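Local coordinates for glutathione s-transferase (Agrobacterium tumefaciens, PDB 2YCD) that catalyses the conjugation of glutathione to electrophilic compounds, as a glutathione transferase of a novel bacterial class linked to herbicide detoxification, at the interface of chains A and B. Residues are numbered along the deposited sequence; one frame, centred on the assembly and turned at random. Chains: chain A/B, Glutathione s-transferase.

About 24 Å separates the centres of the C-alpha atoms of contact 1 and contact 2, which lie on the same two-fold symmetric interface. Both set strand 81-84 of one chain against helix 105-135 of the other, but the chains swap roles: the strand is from chain A in contact 1 and from chain B in contact 2. A:Phe84 takes part in contact 1 through its backbone carbonyl, and its copy B:Phe84 in contact 2 through its ring. Symmetry repeats each contact, so strand and helix of both subunits are engaged at once, consistent with the dimer usual in this family.

Contact 1: the interface of chains A and B. Residues chain A 81-84, 88, 92; chain B 109-110, 112-113.
A:Leu83 reaches across from strand 81-84 onto helix 105-135 of chain B, and its CD2 methyl does the touching. This is a part of the two-fold dimer interface, where strand 81-84 and helix 86-96 of one subunit meet helix 105-135 of the other. The CD2 methyl rests on the backbone of the helix, 3.5 Å from B:Ala109 O, and also meets the B:Ala109 CB methyl and the CA of B:Arg110. A chi1 of -64° sets CG anti to the carbonyl carbon, and chi2 puts CD1 in the extended position, leaving CD2 as the side branch that meets chain B.

The remaining apolar packing falls on either side of this leucine. At one end A:Leu81, with CG anti to the backbone N (chi1 -180°), runs alongside the aliphatic stem of B:Arg110 in the opposite direction, bringing A:Leu81 CD1 to 4.0 Å from B:Arg110 CG. B:Arg110 is poorly ordered, so this contact is less certain than its neighbours. At the other end two helices come together through alanines. A:Ala88 CB, on helix 86-96, sits 3.4 Å from B:Ala113 CA, tighter than ordinary van der Waals contact, and the same methyl touches B:Val112 CG1 at 4.1 Å. The alanines A:Ala88 and B:Ala113 probably allow this close approach.

Polar groups line the contact without bonding directly across it. B:Ala113 CB packs against the carbonyl of A:Phe84, 3.4 Å from its O atom. A:His92 comes from one turn further along its helix; its imidazole nitrogen ND1 lies 3.7 Å from B:Ala109 CB, a van der Waals contact with a methyl.

In this patch a water bridges the two chains. It lies between the carbonyls of A:Ala88 and B:Ala109, joining helix 86-96 of chain A to the long helix of chain B. Its oxygen is 2.9 Å from A:Ala88 O and 3.0 Å from B:Ala109 O.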
ATOM      1  N   LEU A  81      18.916 -11.832   5.262  1.00 16.39           N
ATOM      2  CA  LEU A  81      17.751 -10.974   5.055  1.00 15.39           C
ATOM      3  C   LEU A  81      16.608 -11.737   4.398  1.00 11.35           C
ATOM      4  O   LEU A  81      16.782 -12.350   3.345  1.00 13.09           O
ATOM      5  CB  LEU A  81      18.102  -9.766   4.175  1.00 14.63           C
ATOM      6  CG  LEU A  81      16.946  -8.789   3.897  1.00 17.48           C
ATOM      7  CD1 LEU A  81      16.395  -8.166   5.168  1.00 18.34           C
ATOM      8  CD2 LEU A  81      17.385  -7.700   2.937  1.00 21.33           C
ATOM      9  N   ILE A  82      15.456 -11.719   5.045  1.00 12.31           N
ATOM     10  CA  ILE A  82      14.223 -12.208   4.442  1.00 12.07           C
ATOM     11  C   ILE A  82      13.236 -11.046   4.454  1.00 11.27           C
ATOM     12  O   ILE A  82      12.994 -10.411   5.503  1.00 12.08           O
ATOM     13  CB  ILE A  82      13.631 -13.402   5.213  1.00 14.40           C
ATOM     14  CG1 ILE A  82      14.620 -14.572   5.208  1.00 21.63           C
ATOM     15  CG2 ILE A  82      12.291 -13.830   4.600  1.00 16.24           C
ATOM     16  CD1 ILE A  82      14.138 -15.801   5.948  1.00 34.30           C
ATOM     17  N   LEU A  83      12.680 -10.749   3.282  1.00 10.60           N
ATOM     18  CA  LEU A  83      11.689  -9.684   3.128  1.00  9.67           C
ATOM     19  C   LEU A  83      10.440 -10.234   2.503  1.00 10.04           C
ATOM     20  O   LEU A  83      10.467 -11.251   1.774  1.00 10.17           O
ATOM     21  CB  LEU A  83      12.188  -8.563   2.212  1.00 11.48           C
ATOM     22  CG  LEU A  83      13.386  -7.750   2.645  1.00 10.10           C
ATOM     23  CD1 LEU A  83      13.746  -6.782   1.519  1.00 12.36           C
ATOM     24  CD2 LEU A  83      13.013  -6.976   3.894  1.00 12.15           C
ATOM     25  N   PHE A  84       9.335  -9.541   2.749  1.00  9.23           N
ATOM     26  CA  PHE A  84       8.104  -9.774   2.013  1.00  8.07           C
ATOM     27  C   PHE A  84       7.504  -8.408   1.671  1.00  7.97           C
ATOM     28  O   PHE A  84       8.068  -7.373   2.060  1.00  8.15           O
ATOM     29  CB  PHE A  84       7.154 -10.723   2.765  1.00  9.13           C
ATOM     30  CG  PHE A  84       6.478 -10.111   3.945  1.00  9.14           C
ATOM     31  CD1 PHE A  84       7.174  -9.912   5.121  1.00 11.34           C
ATOM     32  CD2 PHE A  84       5.147  -9.739   3.884  1.00 10.08           C
ATOM     33  CE1 PHE A  84       6.543  -9.353   6.246  1.00 14.67           C
ATOM     34  CE2 PHE A  84       4.506  -9.172   4.988  1.00  9.69           C
ATOM     35  CZ  PHE A  84       5.214  -8.964   6.165  1.00 13.35           C
ATOM     36  N   ALA A  88       7.825  -3.357  -0.786  1.00  7.30           N
ATOM     37  CA  ALA A  88       9.000  -3.214   0.065  1.00  7.72           C
ATOM     38  C   ALA A  88      10.232  -3.891  -0.527  1.00  7.37           C
ATOM     39  O   ALA A  88      11.371  -3.468  -0.293  1.00  7.61           O
ATOM     40  CB  ALA A  88       8.717  -3.789   1.440  1.00  7.74           C
ATOM     41  N   HIS A  92      13.649  -1.998  -1.442  1.00  8.15           N
ATOM     42  CA  HIS A  92      14.977  -2.451  -1.029  1.00  9.54           C
ATOM     43  C   HIS A  92      15.956  -2.546  -2.189  1.00  9.47           C
ATOM     44  O   HIS A  92      17.109  -2.087  -2.083  1.00 11.13           O
ATOM     45  CB  HIS A  92      14.875  -3.796  -0.296  1.00 10.02           C
ATOM     46  CG  HIS A  92      16.197  -4.373   0.112  1.00  9.83           C
ATOM     47  ND1 HIS A  92      16.945  -3.855   1.147  1.00 14.35           N
ATOM     48  CD2 HIS A  92      16.904  -5.415  -0.384  1.00 13.89           C
ATOM     49  CE1 HIS A  92      18.049  -4.570   1.287  1.00 16.66           C
ATOM     50  NE2 HIS A  92      18.055  -5.513   0.365  1.00 15.35           N
TER
ATOM     51  N   ALA B 109      15.158  -2.506   6.460  1.00  9.32           N
ATOM     52  CA  ALA B 109      14.452  -3.104   5.338  1.00  9.18           C
ATOM     53  C   ALA B 109      13.233  -3.885   5.815  1.00 10.42           C
ATOM     54  O   ALA B 109      12.177  -3.858   5.162  1.00  9.02           O
ATOM     55  CB  ALA B 109      15.413  -3.997   4.531  1.00  9.79           C
ATOM     56  N   ARG B 110      13.357  -4.595   6.934  1.00 10.08           N
ATOM     57  CA  ARG B 110      12.217  -5.318   7.476  1.00 10.87           C
ATOM     58  C   ARG B 110      11.138  -4.372   8.024  1.00  9.89           C
ATOM     59  O   ARG B 110       9.940  -4.673   7.939  1.00 10.42           O
ATOM     60  CB  ARG B 110      12.659  -6.318   8.547  1.00 13.44           C
ATOM     61  CG  ARG B 110      13.592  -7.389   7.980  1.00 15.13           C
ATOM     62  CD  ARG B 110      13.635  -8.604   8.889  1.00 27.96           C
ATOM     63  NE  ARG B 110      14.187  -8.257  10.195  1.00 28.92           N
ATOM     64  CZ  ARG B 110      15.479  -8.337  10.509  1.00 42.90           C
ATOM     65  NH1 ARG B 110      16.357  -8.768   9.611  1.00 32.38           N
ATOM     66  NH2 ARG B 110      15.894  -7.992  11.724  1.00 41.67           N
ATOM     67  N   VAL B 112      10.437  -1.450   6.749  1.00  8.98           N
ATOM     68  CA  VAL B 112       9.744  -1.017   5.538  1.00  7.41           C
ATOM     69  C   VAL B 112       8.796  -2.121   5.032  1.00  8.36           C
ATOM     70  O   VAL B 112       7.668  -1.821   4.606  1.00  7.78           O
ATOM     71  CB  VAL B 112      10.774  -0.575   4.457  1.00 10.73           C
ATOM     72  CG1 VAL B 112      10.111  -0.331   3.106  1.00  9.71           C
ATOM     73  CG2 VAL B 112      11.525   0.675   4.933  1.00 12.48           C
ATOM     74  N   ALA B 113       9.209  -3.394   5.078  1.00  7.42           N
ATOM     75  CA  ALA B 113       8.279  -4.476   4.763  1.00  7.71           C
ATOM     76  C   ALA B 113       6.967  -4.363   5.573  1.00  8.83           C
ATOM     77  O   ALA B 113       5.868  -4.485   5.016  1.00  8.14           O
ATOM     78  CB  ALA B 113       8.939  -5.855   4.960  1.00  9.10           C
TER
HETATM   79  O   HOH W   1      12.587  -2.874   2.317  1.00 12.65           O

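Contact 2: the interface of chains A and B. Residues chain A 114, 117, 121-122, 156, 159-160; chain B 69-70, 84-85.
B:Phe70 pushes its ring from a loop of chain B between helices 105-135 and 142-164 of chain A, burying 122 Å² against the partner. It resembles the aromatic key of the lock-and-key joint known in several glutathione transferase classes. The A:Thr121 CG2 methyl lies over one face, 3.8 Å from the centroid of the B:Phe70 ring. A:Ile122 CD1 meets the ring at B:Phe70 CE1, 3.8 Å away, while A:Glu159 OE1 lies in the ring plane at its edge, 3.4 Å from B:Phe70 CD1.

A:Thr121 also works through its hydroxyl: chi1 of -67° turns OG1 away from the phenylalanine, and it donates to the syn lone pair of B:Glu85 OE2 at 2.6 Å. B:Glu85 also lines the s-(p-nitrobenzyl)glutathione pocket, so the bond may couple the dimer contact to that site.

Next to it, the tip of B:Phe84 meets the face of the A:Trp114 indole edge-to-face, the planes 80° apart. B:Phe84 CZ stands 3.8 Å from A:Trp114 CZ2.

Behind these, B:Pro69 packs on both phenylalanines, its CB over the far face of B:Phe70 and its CD over the centre of B:Phe84, while B:Phe84 CE2 meets the B:Phe70 ring at its edge. A:Arg156 steadies A:Glu159 by a salt bridge nearly in the guanidinium plane, NH1 to OE1 2.8 Å. A water joins the backbones, 2.7 Å from B:Pro69 O and 2.8 Å from A:Glu159 O.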
ATOM      1  N   TRP A 114       4.689   8.127  -5.143  1.00  7.28           N
ATOM      2  CA  TRP A 114       4.048   7.428  -6.251  1.00  7.60           C
ATOM      3  C   TRP A 114       4.109   5.908  -6.106  1.00  6.40           C
ATOM      4  O   TRP A 114       3.197   5.223  -6.563  1.00  7.80           O
ATOM      5  CB  TRP A 114       4.609   7.911  -7.608  1.00  7.19           C
ATOM      6  CG  TRP A 114       3.972   9.220  -8.007  1.00  8.02           C
ATOM      7  CD1 TRP A 114       4.561  10.446  -8.027  1.00 11.71           C
ATOM      8  CD2 TRP A 114       2.600   9.421  -8.374  1.00  9.37           C
ATOM      9  NE1 TRP A 114       3.639  11.406  -8.426  1.00 13.59           N
ATOM     10  CE2 TRP A 114       2.431  10.791  -8.648  1.00 10.65           C
ATOM     11  CE3 TRP A 114       1.519   8.562  -8.560  1.00  8.48           C
ATOM     12  CZ2 TRP A 114       1.194  11.328  -9.045  1.00 12.36           C
ATOM     13  CZ3 TRP A 114       0.288   9.097  -8.948  1.00  9.88           C
ATOM     14  CH2 TRP A 114       0.144  10.458  -9.203  1.00 11.33           C
ATOM     15  N   ALA A 117       1.210   5.394  -3.896  1.00  6.79           N
ATOM     16  CA  ALA A 117      -0.026   5.653  -4.634  1.00  7.64           C
ATOM     17  C   ALA A 117      -0.406   4.492  -5.547  1.00  6.39           C
ATOM     18  O   ALA A 117      -1.580   4.137  -5.658  1.00  7.38           O
ATOM     19  CB  ALA A 117       0.092   6.931  -5.445  1.00  8.09           C
ATOM     20  N   THR A 121      -3.674   3.661  -3.555  1.00  8.05           N
ATOM     21  CA  THR A 121      -4.744   4.459  -4.156  1.00  8.50           C
ATOM     22  C   THR A 121      -5.240   3.821  -5.466  1.00  8.22           C
ATOM     23  O   THR A 121      -6.448   3.537  -5.622  1.00 10.57           O
ATOM     24  CB  THR A 121      -4.315   5.923  -4.344  1.00  7.81           C
ATOM     25  OG1 THR A 121      -4.143   6.527  -3.051  1.00  8.52           O
ATOM     26  CG2 THR A 121      -5.365   6.725  -5.122  1.00  9.20           C
ATOM     27  N   ILE A 122      -4.337   3.560  -6.405  1.00  7.68           N
ATOM     28  CA  ILE A 122      -4.763   2.988  -7.692  1.00  7.80           C
ATOM     29  C   ILE A 122      -5.126   1.495  -7.574  1.00  9.78           C
ATOM     30  O   ILE A 122      -6.213   1.070  -7.992  1.00  9.00           O
ATOM     31  CB  ILE A 122      -3.677   3.205  -8.767  1.00  8.09           C
ATOM     32  CG1 ILE A 122      -3.458   4.701  -9.022  1.00  9.00           C
ATOM     33  CG2 ILE A 122      -4.068   2.516 -10.097  1.00  9.72           C
ATOM     34  CD1 ILE A 122      -4.722   5.466  -9.484  1.00 11.49           C
ATOM     35  N   ARG A 156     -10.883   7.368 -10.630  1.00 12.28           N
ATOM     36  CA  ARG A 156      -9.455   7.325 -10.305  1.00 11.89           C
ATOM     37  C   ARG A 156      -8.571   7.351 -11.552  1.00 10.66           C
ATOM     38  O   ARG A 156      -7.513   7.979 -11.549  1.00 11.06           O
ATOM     39  CB  ARG A 156      -9.125   6.081  -9.471  1.00 12.62           C
ATOM     40  CG  ARG A 156      -9.656   6.142  -8.062  1.00 17.94           C
ATOM     41  CD  ARG A 156      -8.864   7.106  -7.176  1.00 14.36           C
ATOM     42  NE  ARG A 156      -9.427   7.110  -5.834  1.00 17.26           N
ATOM     43  CZ  ARG A 156     -10.107   8.113  -5.292  1.00 18.45           C
ATOM     44  NH1 ARG A 156     -10.306   9.242  -5.962  1.00 18.34           N
ATOM     45  NH2 ARG A 156     -10.578   7.986  -4.055  1.00 20.55           N
ATOM     46  N   GLU A 159      -8.482  10.851 -12.838  1.00 10.38           N
ATOM     47  CA  GLU A 159      -7.551  11.627 -12.024  1.00  9.83           C
ATOM     48  C   GLU A 159      -6.083  11.335 -12.363  1.00  9.90           C
ATOM     49  O   GLU A 159      -5.255  12.250 -12.499  1.00 11.71           O
ATOM     50  CB  GLU A 159      -7.844  11.380 -10.534  1.00 12.38           C
ATOM     51  CG  GLU A 159      -9.174  12.024 -10.096  1.00 13.92           C
ATOM     52  CD  GLU A 159      -9.841  11.350  -8.909  1.00 13.82           C
ATOM     53  OE1 GLU A 159      -9.311  10.364  -8.352  1.00 12.99           O
ATOM     54  OE2 GLU A 159     -10.928  11.810  -8.504  1.00 16.28           O
ATOM     55  N   LEU A 160      -5.747  10.055 -12.503  1.00 10.95           N
ATOM     56  CA  LEU A 160      -4.380   9.682 -12.830  1.00 11.40           C
ATOM     57  C   LEU A 160      -3.968  10.189 -14.214  1.00 11.64           C
ATOM     58  O   LEU A 160      -2.851  10.667 -14.421  1.00 12.37           O
ATOM     59  CB  LEU A 160      -4.228   8.153 -12.771  1.00 11.12           C
ATOM     60  CG  LEU A 160      -2.820   7.625 -13.063  1.00 10.49           C
ATOM     61  CD1 LEU A 160      -1.820   8.105 -12.021  1.00 11.86           C
ATOM     62  CD2 LEU A 160      -2.810   6.094 -13.144  1.00 11.59           C
TER
ATOM     63  N   PRO B  69      -3.520  14.564  -6.005  1.00 11.32           N
ATOM     64  CA  PRO B  69      -4.112  14.401  -7.342  1.00 12.71           C
ATOM     65  C   PRO B  69      -5.420  13.632  -7.383  1.00 12.50           C
ATOM     66  O   PRO B  69      -6.071  13.617  -8.431  1.00 12.50           O
ATOM     67  CB  PRO B  69      -3.052  13.601  -8.113  1.00 18.10           C
ATOM     68  CG  PRO B  69      -1.804  13.713  -7.347  1.00 18.01           C
ATOM     69  CD  PRO B  69      -2.154  14.011  -5.921  1.00 12.34           C
ATOM     70  N   PHE B  70      -5.795  12.991  -6.278  1.00 10.10           N
ATOM     71  CA  PHE B  70      -7.032  12.233  -6.214  1.00  9.70           C
ATOM     72  C   PHE B  70      -8.072  12.912  -5.324  1.00 11.52           C
ATOM     73  O   PHE B  70      -9.098  12.305  -4.985  1.00 12.02           O
ATOM     74  CB  PHE B  70      -6.695  10.806  -5.749  1.00 11.09           C
ATOM     75  CG  PHE B  70      -5.651  10.161  -6.622  1.00  8.75           C
ATOM     76  CD1 PHE B  70      -5.993   9.681  -7.864  1.00 11.09           C
ATOM     77  CD2 PHE B  70      -4.316  10.135  -6.248  1.00  9.54           C
ATOM     78  CE1 PHE B  70      -5.046   9.144  -8.710  1.00 12.24           C
ATOM     79  CE2 PHE B  70      -3.348   9.587  -7.086  1.00 10.78           C
ATOM     80  CZ  PHE B  70      -3.721   9.080  -8.332  1.00 10.67           C
ATOM     81  N   PHE B  84       2.096  13.424  -1.062  1.00  9.23           N
ATOM     82  CA  PHE B  84       0.832  12.809  -0.694  1.00  8.07           C
ATOM     83  C   PHE B  84       1.104  11.332  -0.400  1.00  7.97           C
ATOM     84  O   PHE B  84       2.251  10.878  -0.538  1.00  8.15           O
ATOM     85  CB  PHE B  84      -0.261  13.065  -1.748  1.00  9.13           C
ATOM     86  CG  PHE B  84      -0.102  12.277  -3.004  1.00  9.14           C
ATOM     87  CD1 PHE B  84       0.851  12.638  -3.936  1.00 11.34           C
ATOM     88  CD2 PHE B  84      -0.905  11.180  -3.258  1.00 10.08           C
ATOM     89  CE1 PHE B  84       0.998  11.914  -5.134  1.00 14.67           C
ATOM     90  CE2 PHE B  84      -0.766  10.442  -4.437  1.00  9.69           C
ATOM     91  CZ  PHE B  84       0.200  10.803  -5.366  1.00 13.35           C
ATOM     92  N   GLU B  85       0.051  10.625   0.006  1.00  7.96           N
ATOM     93  CA  GLU B  85       0.092   9.232   0.508  1.00  7.26           C
ATOM     94  C   GLU B  85       0.553   9.185   1.947  1.00  6.84           C
ATOM     95  O   GLU B  85       1.722   9.414   2.227  1.00  7.03           O
ATOM     96  CB  GLU B  85       0.937   8.288  -0.355  1.00  8.30           C
ATOM     97  CG  GLU B  85       0.329   8.038  -1.752  1.00  7.13           C
ATOM     98  CD  GLU B  85      -1.007   7.337  -1.706  1.00  8.17           C
ATOM     99  OE1 GLU B  85      -1.261   6.532  -0.783  1.00  9.71           O
ATOM    100  OE2 GLU B  85      -1.821   7.578  -2.621  1.00  9.81           O
TER
HETATM  101  O   HOH W   2      -5.849  14.535 -11.003  1.00 12.60           O
HETATM  102  O   HOH W   3     -11.686  11.101  -3.928  1.00 31.69           O